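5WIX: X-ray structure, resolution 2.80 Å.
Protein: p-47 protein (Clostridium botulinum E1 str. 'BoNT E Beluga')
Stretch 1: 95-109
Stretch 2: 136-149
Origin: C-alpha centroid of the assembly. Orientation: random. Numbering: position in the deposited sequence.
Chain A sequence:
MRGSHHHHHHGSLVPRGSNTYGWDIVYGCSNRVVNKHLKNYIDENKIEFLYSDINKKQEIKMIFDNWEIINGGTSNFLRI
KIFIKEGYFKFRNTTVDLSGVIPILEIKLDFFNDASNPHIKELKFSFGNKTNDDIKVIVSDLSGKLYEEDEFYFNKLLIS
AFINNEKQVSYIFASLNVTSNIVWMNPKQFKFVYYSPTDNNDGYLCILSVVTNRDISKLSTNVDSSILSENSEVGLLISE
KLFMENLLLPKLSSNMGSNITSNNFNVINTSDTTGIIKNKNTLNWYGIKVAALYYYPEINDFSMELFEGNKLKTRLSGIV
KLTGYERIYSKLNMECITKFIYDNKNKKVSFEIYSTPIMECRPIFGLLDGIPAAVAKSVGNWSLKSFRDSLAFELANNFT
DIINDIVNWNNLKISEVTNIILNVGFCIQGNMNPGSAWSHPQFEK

Stretch 1 (95-109) TVDLSGVIPILEIKL
Stretch 2 136-149: KVIVSDLSGKLYEE

Five backbone hydrogen bonds hold the two stretches together, tying residues 104-107 to residues 138-142. Strands 104-107 and 138-140 run antiparallel, with 156° between their directions and a closest axial approach of 4.8 Å. Glu106 and Val139 form a regular hydrogen-bonded pair: Glu106 N donates to Val139 O at 3.0 Å and Val139 N to Glu106 O at 3.1 Å, both nearly straight. Ile104 and Leu142 form the next such pair, with Ile104 N to Leu142 O at 2.9 Å and Leu142 N to Ile104 O at 3.2 Å. Ile104 O also accepts from Asp141 N at 2.7 Å, so one carbonyl serves two successive amides. This is the signature of a beta bulge: the register shifts by one, and Asp141, with phi/psi of -98/-56, is the extra residue where the chain turns a corner. Residues 104-107, 138-140 and 142 are extended, with phi from -104 to -133 and psi from 119 to 159.

Between these pairs lies the non-hydrogen-bonded pair Leu105 with Ser140 (CA to CA 4.7 Å); beyond Glu106 and Val139 comes another, Ile107 with Ile138 (CA to CA 5.0 Å). Their side chains share one face, where Leu105 CD2 lies 4.0 Å from Ser140 OG and Ile107 CG2 4.4 Å from Ile138 CG1. Leu105, Ile107 and Ile138 all take m,t rotamers; the first two are buried, as suits branched apolar residues. On the other face are Ile104 (m,t), Glu106, Val139 (t) and Leu142 (chi1 -99°, between wells). Ile104 CB packs 4.0 Å from Leu142 CB, and Ile104 CD1 lies 4.0 Å from NZ of Lys145 (m,t,m,t). Glu106 (m,t) sets its CG 3.2 Å from Asp141 OD2, and Glu106 OE2 comes within 4.1 Å of Asp141 OD1, a proximity of like charges.

Beyond Ile107, Lys108 (t,t,m,t) lays its aliphatic CE 3.6 Å from CG1 of Val137 (m).

At the other end, packing takes over. A type II turn from Leu98 to Val101, closed by Val101 N to Leu98 O at 3.2 Å, places Gly100 at phi/psi 95/-10, where a CB would jam against the preceding carbonyl. Buried Val101 (t) brings CG1 to 3.4 Å from Gly144 CA and 3.6 Å from CG of Glu148 (m,m). An ideal CB on Gly144 would fall 2.2 Å from Val101 CG1, so glycine makes the close approach possible. Pro103 CB meets Ser143 O at 3.3 Å. A cis peptide precedes Leu146. Altogether the contact buries 928 Å², both sides summed.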

ATOM      1  N   THR A  95     -36.782  28.777  22.554  1.00132.33           N
ATOM      2  CA  THR A  95     -36.682  28.443  21.141  1.00140.59           C
ATOM      3  C   THR A  95     -35.403  28.984  20.499  1.00140.59           C
ATOM      4  O   THR A  95     -35.063  30.155  20.670  1.00162.76           O
ATOM      5  CB  THR A  95     -37.885  28.996  20.368  1.00163.93           C
ATOM      6  OG1 THR A  95     -39.101  28.649  21.047  1.00176.42           O
ATOM      7  CG2 THR A  95     -37.897  28.455  18.939  1.00157.76           C
ATOM      8  N   VAL A  96     -34.702  28.128  19.760  1.00129.39           N
ATOM      9  CA  VAL A  96     -33.498  28.520  19.023  1.00114.42           C
ATOM     10  C   VAL A  96     -33.427  27.828  17.668  1.00118.62           C
ATOM     11  O   VAL A  96     -33.367  26.604  17.607  1.00124.46           O
ATOM     12  CB  VAL A  96     -32.206  28.167  19.786  1.00 99.95           C
ATOM     13  CG1 VAL A  96     -30.995  28.585  18.959  1.00 99.51           C
ATOM     14  CG2 VAL A  96     -32.175  28.804  21.181  1.00109.86           C
ATOM     15  N   ASP A  97     -33.420  28.586  16.577  1.00126.61           N
ATOM     16  CA  ASP A  97     -33.359  27.946  15.265  1.00148.08           C
ATOM     17  C   ASP A  97     -31.919  27.764  14.850  1.00145.11           C
ATOM     18  O   ASP A  97     -31.130  28.708  14.878  1.00148.98           O
ATOM     19  CB  ASP A  97     -34.121  28.739  14.205  1.00173.74           C
ATOM     20  CG  ASP A  97     -35.619  28.732  14.446  1.00203.06           C
ATOM     21  OD1 ASP A  97     -36.074  28.009  15.361  1.00221.44           O
ATOM     22  OD2 ASP A  97     -36.346  29.445  13.722  1.00203.89           O
ATOM     23  N   LEU A  98     -31.593  26.536  14.460  1.00140.26           N
ATOM     24  CA  LEU A  98     -30.223  26.132  14.175  1.00117.68           C
ATOM     25  C   LEU A  98     -29.772  26.470  12.752  1.00115.70           C
ATOM     26  O   LEU A  98     -28.718  26.008  12.314  1.00113.05           O
ATOM     27  CB  LEU A  98     -30.060  24.630  14.428  1.00103.08           C
ATOM     28  CG  LEU A  98     -30.422  24.191  15.848  1.00 98.64           C
ATOM     29  CD1 LEU A  98     -30.017  22.736  16.137  1.00 95.31           C
ATOM     30  CD2 LEU A  98     -29.794  25.137  16.855  1.00 96.11           C
ATOM     31  N   SER A  99     -30.560  27.278  12.043  1.00116.12           N
ATOM     32  CA  SER A  99     -30.182  27.759  10.713  1.00121.40           C
ATOM     33  C   SER A  99     -28.837  28.498  10.762  1.00125.82           C
ATOM     34  O   SER A  99     -28.736  29.586  11.328  1.00106.16           O
ATOM     35  CB  SER A  99     -31.263  28.683  10.130  1.00127.60           C
ATOM     36  OG  SER A  99     -32.554  28.092  10.161  1.00135.17           O
ATOM     37  N   GLY A 100     -27.799  27.892  10.187  1.00119.68           N
ATOM     38  CA  GLY A 100     -26.511  28.551  10.069  1.00109.64           C
ATOM     39  C   GLY A 100     -25.482  28.255  11.148  1.00106.01           C
ATOM     40  O   GLY A 100     -24.321  28.647  11.000  1.00107.25           O
ATOM     41  N   VAL A 101     -25.884  27.584  12.229  1.00 99.78           N
ATOM     42  CA  VAL A 101     -24.920  27.195  13.262  1.00106.70           C
ATOM     43  C   VAL A 101     -23.978  26.117  12.729  1.00110.29           C
ATOM     44  O   VAL A 101     -24.381  25.226  11.970  1.00103.07           O
ATOM     45  CB  VAL A 101     -25.597  26.670  14.537  1.00109.53           C
ATOM     46  CG1 VAL A 101     -24.703  26.933  15.746  1.00106.91           C
ATOM     47  CG2 VAL A 101     -26.931  27.345  14.734  1.00120.16           C
ATOM     48  N   ILE A 102     -22.711  26.205  13.114  1.00105.91           N
ATOM     49  CA  ILE A 102     -21.719  25.297  12.560  1.00102.77           C
ATOM     50  C   ILE A 102     -20.914  24.610  13.666  1.00 98.52           C
ATOM     51  O   ILE A 102     -19.846  25.092  14.069  1.00 87.77           O
ATOM     52  CB  ILE A 102     -20.781  26.031  11.592  1.00 96.56           C
ATOM     53  CG1 ILE A 102     -21.605  26.812  10.568  1.00 97.19           C
ATOM     54  CG2 ILE A 102     -19.875  25.037  10.893  1.00 88.43           C
ATOM     55  CD1 ILE A 102     -20.781  27.637   9.622  1.00109.36           C
ATOM     56  N   PRO A 103     -21.451  23.484  14.172  1.00 92.27           N
ATOM     57  CA  PRO A 103     -20.795  22.695  15.215  1.00 83.82           C
ATOM     58  C   PRO A 103     -19.631  21.888  14.678  1.00 99.81           C
ATOM     59  O   PRO A 103     -19.579  21.552  13.487  1.00 89.37           O
ATOM     60  CB  PRO A 103     -21.910  21.771  15.724  1.00 84.04           C
ATOM     61  CG  PRO A 103     -22.917  21.718  14.640  1.00 85.78           C
ATOM     62  CD  PRO A 103     -22.815  23.001  13.875  1.00 87.26           C
ATOM     63  N   ILE A 104     -18.694  21.576  15.559  1.00 95.58           N
ATOM     64  CA  ILE A 104     -17.568  20.752  15.167  1.00 92.83           C
ATOM     65  C   ILE A 104     -17.465  19.532  16.065  1.00 94.08           C
ATOM     66  O   ILE A 104     -17.297  19.634  17.292  1.00 95.08           O
ATOM     67  CB  ILE A 104     -16.265  21.548  15.202  1.00 94.38           C
ATOM     68  CG1 ILE A 104     -16.326  22.683  14.172  1.00 88.43           C
ATOM     69  CG2 ILE A 104     -15.081  20.630  14.962  1.00 95.64           C
ATOM     70  CD1 ILE A 104     -14.989  23.320  13.871  1.00 81.64           C
ATOM     71  N   LEU A 105     -17.579  18.378  15.424  1.00 88.77           N
ATOM     72  CA  LEU A 105     -17.613  17.091  16.102  1.00 87.66           C
ATOM     73  C   LEU A 105     -16.367  16.278  15.817  1.00 91.94           C
ATOM     74  O   LEU A 105     -15.663  16.520  14.841  1.00102.14           O
ATOM     75  CB  LEU A 105     -18.841  16.298  15.657  1.00 85.81           C
ATOM     76  CG  LEU A 105     -20.113  17.131  15.617  1.00 80.69           C
ATOM     77  CD1 LEU A 105     -21.255  16.396  14.927  1.00 84.48           C
ATOM     78  CD2 LEU A 105     -20.467  17.456  17.047  1.00 95.53           C
ATOM     79  N   GLU A 106     -16.103  15.315  16.688  1.00 91.91           N
ATOM     80  CA  GLU A 106     -15.179  14.229  16.395  1.00 85.84           C
ATOM     81  C   GLU A 106     -15.994  12.954  16.439  1.00 97.66           C
ATOM     82  O   GLU A 106     -16.756  12.748  17.389  1.00101.49           O
ATOM     83  CB  GLU A 106     -14.028  14.161  17.400  1.00 72.60           C
ATOM     84  CG  GLU A 106     -12.866  15.081  17.092  1.00 74.27           C
ATOM     85  CD  GLU A 106     -11.711  14.846  18.047  1.00 95.91           C
ATOM     86  OE1 GLU A 106     -10.548  15.097  17.656  1.00107.77           O
ATOM     87  OE2 GLU A 106     -11.967  14.399  19.188  1.00 97.53           O
ATOM     88  N   ILE A 107     -15.863  12.112  15.415  1.00 95.35           N
ATOM     89  CA  ILE A 107     -16.626  10.865  15.352  1.00102.99           C
ATOM     90  C   ILE A 107     -15.771   9.630  15.032  1.00112.77           C
ATOM     91  O   ILE A 107     -14.693   9.739  14.441  1.00107.54           O
ATOM     92  CB  ILE A 107     -17.746  10.946  14.300  1.00 96.07           C
ATOM     93  CG1 ILE A 107     -18.352  12.339  14.251  1.00 77.15           C
ATOM     94  CG2 ILE A 107     -18.833   9.947  14.614  1.00102.94           C
ATOM     95  CD1 ILE A 107     -19.653  12.386  13.492  1.00 84.95           C
ATOM     96  N   LYS A 108     -16.278   8.460  15.428  1.00117.77           N
ATOM     97  CA  LYS A 108     -15.602   7.189  15.212  1.00106.98           C
ATOM     98  C   LYS A 108     -16.034   6.488  13.917  1.00104.82           C
ATOM     99  O   LYS A 108     -17.224   6.424  13.567  1.00110.02           O
ATOM    100  CB  LYS A 108     -15.836   6.248  16.401  1.00106.75           C
ATOM    101  CG  LYS A 108     -15.276   4.841  16.184  1.00105.35           C
ATOM    102  CD  LYS A 108     -15.589   3.895  17.332  1.00106.96           C
ATOM    103  CE  LYS A 108     -14.596   4.068  18.462  1.00117.80           C
ATOM    104  NZ  LYS A 108     -14.575   2.878  19.349  1.00125.61           N
ATOM    105  N   LEU A 109     -15.043   5.969  13.207  1.00 83.98           N
ATOM    106  CA  LEU A 109     -15.304   5.057  12.116  1.00 87.96           C
ATOM    107  C   LEU A 109     -14.907   3.642  12.520  1.00 91.22           C
ATOM    108  O   LEU A 109     -13.946   3.431  13.271  1.00 84.74           O
ATOM    109  CB  LEU A 109     -14.543   5.475  10.874  1.00 84.86           C
ATOM    110  CG  LEU A 109     -14.819   6.898  10.428  1.00 87.57           C
ATOM    111  CD1 LEU A 109     -14.127   7.146   9.107  1.00 73.53           C
ATOM    112  CD2 LEU A 109     -16.311   7.100  10.308  1.00 96.46           C
ATOM    113  N   LYS A 136     -20.269   8.433  24.292  1.00108.70           N
ATOM    114  CA  LYS A 136     -19.465   7.227  24.119  1.00109.99           C
ATOM    115  C   LYS A 136     -18.458   7.374  22.968  1.00118.75           C
ATOM    116  O   LYS A 136     -17.250   7.400  23.201  1.00128.87           O
ATOM    117  CB  LYS A 136     -20.366   6.013  23.885  1.00100.53           C
ATOM    118  N   VAL A 137     -18.942   7.470  21.732  1.00117.17           N
ATOM    119  CA  VAL A 137     -18.035   7.622  20.590  1.00119.10           C
ATOM    120  C   VAL A 137     -18.393   8.829  19.697  1.00107.57           C
ATOM    121  O   VAL A 137     -18.170   8.806  18.476  1.00 98.21           O
ATOM    122  CB  VAL A 137     -17.976   6.318  19.709  1.00 98.17           C
ATOM    123  CG1 VAL A 137     -17.404   5.118  20.498  1.00 83.91           C
ATOM    124  CG2 VAL A 137     -19.340   5.978  19.142  1.00103.39           C
ATOM    125  N   ILE A 138     -18.967   9.870  20.307  1.00102.30           N
ATOM    126  CA  ILE A 138     -19.076  11.205  19.686  1.00100.07           C
ATOM    127  C   ILE A 138     -18.640  12.274  20.680  1.00103.50           C
ATOM    128  O   ILE A 138     -19.140  12.327  21.806  1.00 94.27           O
ATOM    129  CB  ILE A 138     -20.501  11.593  19.236  1.00 87.67           C
ATOM    130  CG1 ILE A 138     -21.134  10.556  18.330  1.00 94.19           C
ATOM    131  CG2 ILE A 138     -20.465  12.921  18.495  1.00 97.64           C
ATOM    132  CD1 ILE A 138     -22.283  11.129  17.499  1.00 94.87           C
ATOM    133  N   VAL A 139     -17.715  13.132  20.273  1.00100.87           N
ATOM    134  CA  VAL A 139     -17.290  14.216  21.145  1.00 92.27           C
ATOM    135  C   VAL A 139     -17.688  15.542  20.460  1.00 90.79           C
ATOM    136  O   VAL A 139     -17.752  15.623  19.235  1.00106.68           O
ATOM    137  CB  VAL A 139     -15.744  14.104  21.473  1.00 93.64           C
ATOM    138  CG1 VAL A 139     -15.144  15.441  21.861  1.00116.00           C
ATOM    139  CG2 VAL A 139     -15.490  13.088  22.590  1.00 78.41           C
ATOM    140  N   SER A 140     -18.026  16.556  21.249  1.00 89.65           N
ATOM    141  CA  SER A 140     -18.318  17.871  20.705  1.00 83.74           C
ATOM    142  C   SER A 140     -17.121  18.782  20.971  1.00 90.22           C
ATOM    143  O   SER A 140     -16.670  18.921  22.125  1.00 97.64           O
ATOM    144  CB  SER A 140     -19.598  18.434  21.333  1.00 80.46           C
ATOM    145  OG  SER A 140     -20.201  19.395  20.494  1.00 82.35           O
ATOM    146  N   ASP A 141     -16.579  19.381  19.912  1.00 85.56           N
ATOM    147  CA  ASP A 141     -15.372  20.181  20.078  1.00 84.91           C
ATOM    148  C   ASP A 141     -15.736  21.623  20.192  1.00 89.71           C
ATOM    149  O   ASP A 141     -15.365  22.279  21.156  1.00 95.35           O
ATOM    150  CB  ASP A 141     -14.399  19.984  18.924  1.00 75.18           C
ATOM    151  CG  ASP A 141     -13.913  18.565  18.827  1.00114.53           C
ATOM    152  OD1 ASP A 141     -14.102  17.803  19.794  1.00121.23           O
ATOM    153  OD2 ASP A 141     -13.345  18.198  17.781  1.00146.99           O
ATOM    154  N   LEU A 142     -16.456  22.108  19.188  1.00 88.21           N
ATOM    155  CA  LEU A 142     -17.045  23.440  19.223  1.00 89.78           C
ATOM    156  C   LEU A 142     -18.520  23.296  19.045  1.00 99.69           C
ATOM    157  O   LEU A 142     -18.967  22.363  18.380  1.00115.51           O
ATOM    158  CB  LEU A 142     -16.490  24.317  18.130  1.00 95.53           C
ATOM    159  CG  LEU A 142     -15.403  25.241  18.621  1.00113.57           C
ATOM    160  CD1 LEU A 142     -14.705  25.778  17.409  1.00134.63           C
ATOM    161  CD2 LEU A 142     -16.033  26.341  19.443  1.00118.51           C
ATOM    162  N   SER A 143     -19.286  24.218  19.599  1.00 85.75           N
ATOM    163  CA  SER A 143     -20.719  24.013  19.651  1.00 83.24           C
ATOM    164  C   SER A 143     -21.422  24.638  18.468  1.00 84.84           C
ATOM    165  O   SER A 143     -22.438  24.120  18.010  1.00 85.54           O
ATOM    166  CB  SER A 143     -21.255  24.560  20.958  1.00 83.90           C
ATOM    167  OG  SER A 143     -22.661  24.382  20.950  1.00124.61           O
ATOM    168  N   GLY A 144     -20.869  25.734  17.957  1.00100.47           N
ATOM    169  CA  GLY A 144     -21.485  26.451  16.858  1.00109.40           C
ATOM    170  C   GLY A 144     -20.814  27.776  16.602  1.00124.99           C
ATOM    171  O   GLY A 144     -20.166  28.340  17.477  1.00122.67           O
ATOM    172  N   LYS A 145     -20.931  28.260  15.374  1.00133.96           N
ATOM    173  CA  LYS A 145     -20.253  29.489  14.986  1.00125.06           C
ATOM    174  C   LYS A 145     -21.126  30.327  14.060  1.00114.01           C
ATOM    175  O   LYS A 145     -21.608  29.850  13.038  1.00110.63           O
ATOM    176  CB  LYS A 145     -18.921  29.169  14.312  1.00103.14           C
ATOM    177  CG  LYS A 145     -17.908  28.572  15.271  1.00115.68           C
ATOM    178  CD  LYS A 145     -16.541  28.457  14.669  1.00119.69           C
ATOM    179  CE  LYS A 145     -16.540  27.422  13.565  1.00 86.59           C
ATOM    180  NZ  LYS A 145     -15.164  27.206  13.033  1.00 98.31           N
ATOM    181  N   LEU A 146     -21.368  31.565  14.453  1.00 98.42           N
ATOM    182  CA  LEU A 146     -20.998  32.049  15.776  1.00126.80           C
ATOM    183  C   LEU A 146     -22.266  32.734  16.296  1.00132.73           C
ATOM    184  O   LEU A 146     -22.251  33.623  17.168  1.00106.61           O
ATOM    185  CB  LEU A 146     -19.793  33.003  15.708  1.00151.30           C
ATOM    186  CG  LEU A 146     -19.070  33.430  16.998  1.00158.21           C
ATOM    187  CD1 LEU A 146     -18.086  32.356  17.485  1.00145.16           C
ATOM    188  CD2 LEU A 146     -18.378  34.793  16.824  1.00160.52           C
ATOM    189  N   TYR A 147     -23.376  32.286  15.718  1.00142.66           N
ATOM    190  CA  TYR A 147     -24.669  32.915  15.902  1.00126.40           C
ATOM    191  C   TYR A 147     -25.350  32.406  17.159  1.00125.06           C
ATOM    192  O   TYR A 147     -26.573  32.503  17.291  1.00141.16           O
ATOM    193  CB  TYR A 147     -25.558  32.668  14.676  1.00120.64           C
ATOM    194  N   GLU A 148     -24.564  31.879  18.091  1.00114.48           N
ATOM    195  CA  GLU A 148     -25.143  31.280  19.288  1.00126.38           C
ATOM    196  C   GLU A 148     -25.081  32.134  20.553  1.00137.56           C
ATOM    197  O   GLU A 148     -24.520  33.234  20.565  1.00152.82           O
ATOM    198  CB  GLU A 148     -24.482  29.936  19.573  1.00120.26           C
ATOM    199  CG  GLU A 148     -25.073  28.784  18.775  1.00134.20           C
ATOM    200  CD  GLU A 148     -26.442  28.346  19.280  1.00136.22           C
ATOM    201  OE1 GLU A 148     -26.740  27.134  19.200  1.00126.71           O
ATOM    202  OE2 GLU A 148     -27.226  29.198  19.753  1.00156.60           O
ATOM    203  N   GLU A 149     -25.650  31.586  21.615  1.00115.34           N
ATOM    204  CA  GLU A 149     -25.542  32.151  22.941  1.00109.69           C
ATOM    205  C   GLU A 149     -24.620  31.207  23.685  1.00 96.29           C
ATOM    206  O   GLU A 149     -24.506  30.036  23.326  1.00121.36           O
ATOM    207  CB  GLU A 149     -26.909  32.210  23.619  1.00134.95           C
ATOM    208  CG  GLU A 149     -27.898  33.147  22.943  1.00149.00           C
ATOM    209  CD  GLU A 149     -27.387  34.572  22.860  1.00141.89           C
ATOM    210  OE1 GLU A 149     -26.769  35.042  23.839  1.00138.27           O
ATOM    211  OE2 GLU A 149     -27.603  35.222  21.817  1.00142.76           O
TER